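Local coordinates for protein Cwp19 (Clostridioides difficile, PDB 5OQ3) that probably cleaves the bacterial cell wall through this TIM-barrel glycoside hydrolase domain, the whole protein perhaps having N-acetylmuramoyl-L-alanine amidase activity, at residues Asn45-Ala48 against Lys49-Glu53; Arg218-Asn221 against Val222-Leu225. All coordinates share one frame; numbering follows the deposited sequence. Where two conformers were deposited one is given.

Contact 1. Residues Asn45-Ala48 against Lys49-Glu53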
loop_
_atom_site.group_PDB
_atom_site.type_symbol
_atom_site.label_atom_id
_atom_site.label_comp_id
_atom_site.label_asym_id
_atom_site.label_seq_id
_atom_site.Cartn_x
_atom_site.Cartn_y
_atom_site.Cartn_z
ATOM N N ASN A 45 14.175 19.700 3.248
ATOM C CA ASN A 45 15.293 20.376 3.926
ATOM C C ASN A 45 14.862 21.413 4.926
ATOM O O ASN A 45 15.364 22.549 4.926
ATOM C CB ASN A 45 16.226 21.043 2.916
ATOM C CG ASN A 45 16.820 20.060 1.995
ATOM O OD1 ASN A 45 17.491 19.116 2.445
ATOM N ND2 ASN A 45 16.565 20.236 0.699
ATOM N N ASN A 46 13.935 20.992 5.787
ATOM C CA ASN A 46 13.477 21.878 6.852
ATOM C C ASN A 46 12.753 21.033 7.906
ATOM O O ASN A 46 11.547 20.835 7.873
ATOM C CB ASN A 46 12.613 23.018 6.286
ATOM C CG ASN A 46 12.257 24.054 7.334
ATOM O OD1 ASN A 46 12.181 23.759 8.534
ATOM N ND2 ASN A 46 12.033 25.277 6.886
ATOM N N GLU A 47 13.525 20.535 8.860
ATOM C CA GLU A 47 13.002 19.653 9.881
ATOM C C GLU A 47 11.798 20.240 10.620
ATOM O O GLU A 47 10.760 19.579 10.769
ATOM C CB GLU A 47 14.113 19.296 10.863
ATOM C CG GLU A 47 13.679 18.529 12.094
ATOM C CD GLU A 47 14.829 18.189 13.015
ATOM O OE1 GLU A 47 14.551 17.754 14.141
ATOM O OE2 GLU A 47 16.002 18.323 12.613
ATOM N N ALA A 48 11.934 21.470 11.086
ATOM C CA ALA A 48 10.859 22.068 11.884
ATOM C C ALA A 48 9.558 22.168 11.068
ATOM O O ALA A 48 8.473 21.897 11.575
ATOM C CB ALA A 48 11.249 23.442 12.409
ATOM N N LYS A 49 9.676 22.566 9.801
ATOM C CA LYS A 49 8.498 22.733 8.988
ATOM C C LYS A 49 7.874 21.362 8.637
ATOM O O LYS A 49 6.660 21.215 8.579
ATOM C CB LYS A 49 8.834 23.461 7.716
ATOM C CG LYS A 49 7.595 23.792 6.920
ATOM C CD LYS A 49 7.706 25.111 6.174
ATOM C CE LYS A 49 6.356 25.526 5.616
ATOM N NZ LYS A 49 5.319 25.752 6.673
ATOM N N GLN A 50 8.720 20.351 8.439
ATOM C CA GLN A 50 8.218 19.021 8.150
ATOM C C GLN A 50 7.437 18.498 9.357
ATOM O O GLN A 50 6.368 17.945 9.208
ATOM C CB GLN A 50 9.352 18.051 7.791
ATOM C CG GLN A 50 10.016 18.394 6.455
ATOM C CD GLN A 50 11.185 17.509 6.073
ATOM O OE1 GLN A 50 11.855 16.916 6.929
ATOM N NE2 GLN A 50 11.497 17.481 4.776
ATOM N N LYS A 51 7.971 18.708 10.549
ATOM C CA LYS A 51 7.285 18.294 11.773
ATOM C C LYS A 51 5.930 19.006 11.886
ATOM O O LYS A 51 4.906 18.357 12.204
ATOM C CB LYS A 51 8.150 18.572 13.010
ATOM C CG LYS A 51 9.332 17.617 13.195
ATOM C CD LYS A 51 10.155 18.003 14.416
ATOM C CE LYS A 51 11.255 17.005 14.646
ATOM N NZ LYS A 51 12.124 17.435 15.745
ATOM N N LYS A 52 5.909 20.325 11.683
ATOM C CA LYS A 52 4.641 21.059 11.806
ATOM C C LYS A 52 3.626 20.651 10.712
ATOM O O LYS A 52 2.426 20.540 10.980
ATOM C CB LYS A 52 4.909 22.565 11.788
ATOM C CG LYS A 52 3.656 23.413 11.774
ATOM C CD LYS A 52 2.861 23.393 13.074
ATOM C CE LYS A 52 2.140 24.720 13.296
ATOM N NZ LYS A 52 1.575 25.368 12.058
ATOM N N GLU A 53 4.095 20.454 9.476
ATOM C CA GLU A 53 3.225 19.968 8.413
ATOM C C GLU A 53 2.539 18.628 8.795
ATOM O O GLU A 53 1.356 18.450 8.583
ATOM C CB GLU A 53 3.999 19.817 7.100
ATOM C CG GLU A 53 4.254 21.123 6.399
ATOM C CD GLU A 53 5.364 21.096 5.370
ATOM O OE1 GLU A 53 5.998 20.046 5.143
ATOM O OE2 GLU A 53 5.586 22.185 4.774
HETATM O O HOH W 1 14.269 18.100 6.107
#
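Asn46, Glu47 and Ala48 offer their carbonyl oxygens to the amides of Gln50, Lys51 and Lys52 in turn, the first bonds of the helix, with Gln50 N 2.9 Å from Asn46 O. Asn46 stands at the N-cap: its CG is anti to the backbone N (chi1 -173°), which brings OD1 back to the amide of Lys49, and OD1 takes the N-H of Lys49 N at 3.1 Å. That bond is fairly straight at hydrogen (161°), but the donor sits above the carbonyl plane of the side chain, not on a lone pair. CB of Lys49 packs against CG of Asn46 at 3.5 Å. This is the capped start of helix 47-63, which links strands 27-32 and 68-74 in the first beta-alpha-beta unit of the barrel. One turn apart, Glu47 and Lys51 run side by side in the same direction, both extended beyond CG; NZ of Lys51 reaches the anti lone pair of Glu47 OE1 at 2.9 Å in a salt bridge. A water accepts from Asn46 N at 2.9 Å and donates a weak bond to OE1 of Gln50; this side-chain amide is also held by Tyr102 OH at OE1 and by the carbonyls of Thr43 and Leu92 at NE2.

Contact 2. Residues Arg218-Asn221 against Val222-Leu225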
loop_
_atom_site.group_PDB
_atom_site.type_symbol
_atom_site.label_atom_id
_atom_site.label_comp_id
_atom_site.label_asym_id
_atom_site.label_seq_id
_atom_site.Cartn_x
_atom_site.Cartn_y
_atom_site.Cartn_z
ATOM N N ARG A 218 4.833 -17.178 -10.535
ATOM C CA ARG A 218 4.941 -15.763 -10.191
ATOM C C ARG A 218 3.928 -15.394 -9.096
ATOM O O ARG A 218 4.283 -14.678 -8.144
ATOM C CB ARG A 218 4.684 -14.879 -11.429
ATOM C CG ARG A 218 5.840 -14.907 -12.432
ATOM C CD ARG A 218 5.546 -14.019 -13.573
ATOM N NE ARG A 218 6.692 -13.916 -14.479
ATOM C CZ ARG A 218 6.609 -13.509 -15.729
ATOM N NH1 ARG A 218 5.441 -13.207 -16.257
ATOM N NH2 ARG A 218 7.720 -13.434 -16.447
ATOM N N ARG A 219 2.685 -15.874 -9.197
ATOM C CA ARG A 219 1.726 -15.647 -8.120
ATOM C C ARG A 219 2.217 -16.199 -6.779
ATOM O O ARG A 219 2.089 -15.528 -5.735
ATOM C CB ARG A 219 0.308 -16.150 -8.492
ATOM C CG ARG A 219 -0.464 -15.251 -9.453
ATOM C CD ARG A 219 -1.820 -15.865 -9.841
ATOM N NE ARG A 219 -1.735 -16.923 -10.834
ATOM C CZ ARG A 219 -1.715 -16.728 -12.146
ATOM N NH1 ARG A 219 -1.653 -17.770 -12.949
ATOM N NH2 ARG A 219 -1.767 -15.493 -12.631
ATOM N N GLU A 220 2.802 -17.389 -6.830
ATOM C CA GLU A 220 3.320 -17.982 -5.620
ATOM C C GLU A 220 4.522 -17.229 -5.048
ATOM O O GLU A 220 4.696 -17.194 -3.844
ATOM C CB GLU A 220 3.616 -19.452 -5.805
ATOM C CG GLU A 220 3.979 -20.159 -4.495
ATOM C CD GLU A 220 2.911 -20.235 -3.403
ATOM O OE1 GLU A 220 3.257 -20.543 -2.241
ATOM O OE2 GLU A 220 1.763 -19.993 -3.643
ATOM N N ASN A 221 5.346 -16.639 -5.892
ATOM C CA ASN A 221 6.435 -15.824 -5.413
ATOM C C ASN A 221 5.943 -14.687 -4.517
ATOM O O ASN A 221 6.532 -14.347 -3.503
ATOM C CB ASN A 221 7.241 -15.226 -6.589
ATOM C CG ASN A 221 8.020 -16.260 -7.357
ATOM O OD1 ASN A 221 8.423 -17.286 -6.829
ATOM N ND2 ASN A 221 8.299 -15.962 -8.614
ATOM N N VAL A 222 4.867 -14.053 -4.965
ATOM C CA VAL A 222 4.250 -12.959 -4.198
ATOM C C VAL A 222 3.635 -13.528 -2.915
ATOM O O VAL A 222 3.892 -12.984 -1.808
ATOM C CB VAL A 222 3.198 -12.222 -5.036
ATOM C CG1 VAL A 222 2.378 -11.253 -4.170
ATOM C CG2 VAL A 222 3.865 -11.477 -6.200
ATOM N N ASN A 223 2.897 -14.629 -3.024
ATOM C CA ASN A 223 2.325 -15.266 -1.850
ATOM C C ASN A 223 3.371 -15.570 -0.798
ATOM O O ASN A 223 3.146 -15.318 0.390
ATOM C CB ASN A 223 1.656 -16.581 -2.228
ATOM C CG ASN A 223 0.471 -16.441 -3.153
ATOM O OD1 ASN A 223 -0.007 -15.342 -3.452
ATOM N ND2 ASN A 223 0.007 -17.606 -3.644
ATOM N N THR A 224 4.520 -16.090 -1.196
ATOM C CA THR A 224 5.607 -16.471 -0.304
ATOM C C THR A 224 6.152 -15.281 0.440
ATOM O O THR A 224 6.516 -15.361 1.604
ATOM C CB THR A 224 6.763 -17.120 -1.129
ATOM O OG1 THR A 224 6.291 -18.315 -1.752
ATOM C CG2 THR A 224 7.879 -17.555 -0.275
ATOM N N LEU A 225 6.309 -14.167 -0.260
ATOM C CA LEU A 225 6.770 -12.939 0.374
ATOM C C LEU A 225 5.801 -12.518 1.473
ATOM O O LEU A 225 6.198 -12.263 2.610
ATOM C CB LEU A 225 6.939 -11.792 -0.630
ATOM C CG LEU A 225 7.318 -10.479 0.053
ATOM C CD1 LEU A 225 8.664 -10.542 0.762
ATOM C CD2 LEU A 225 7.282 -9.373 -0.981
#
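A chi1 of -172° sets CG of Glu220 anti to its backbone N, and a bend at chi2 (64°) swings the carboxylate along the helix to Asn223, whose own CG lies beside its backbone N. The two side chains cross at about a right angle, their carboxylate and amide planes perpendicular. ND2 of Asn223 donates an N-H to OE2 of Glu220 at 3.0 Å, reaching the oxygen from above the carboxylate plane, while CB of Asn223 lies 3.7 Å from the same OE2. In one of the two conformers of Thr224, OG1 lies 2.9 Å from Glu220 O, the direction of its proton being unsettled; that carbonyl receives the N-H of Thr224 N at 2.9 Å. The main chain carries the usual i to i+4 helix bonds, Asn223 N to Arg219 O being 3.0 Å, whereas Val222 N to Arg218 O and Leu225 N to Asn221 O are both longer, at 3.3 Å. OD1 of Asn223 turns to a weak bond from Trp278 NE1. Arg218 forms a salt bridge with Asp201, and Arg219 hydrogen-bonds OD1 of Asn216 and the carbonyl of Tyr268, with a cation-pi contact to the Tyr268 ring. Within helix 214-236, which precedes barrel strand 241-244, Asn221, Thr224 and Leu225 meet helix 165-181, while Val222 and Asn223 pack on helix 275-280.

In the fold
Contacts 1 and 2 belong to two separate helices of the same eight-stranded parallel barrel, and lie on opposite sides of the chain's centre. Their centres are about 39 Å apart and their nearest atoms about 28 Å, so neither touches the other. Residues 45-53 cap and begin helix 47-63 at the surface, between the first two barrel strands; the centre of contact 1 is about 24 Å from the centre of the chain. Residues 218-225 lie in the first half of helix 214-236, largely buried and leading toward the fifth strand, 241-244. The centre of contact 2 is about 17 Å from the centre of the chain. One is thus a helix start with its cap, the other two helical turns with side chains on helices 165-181 and 275-280.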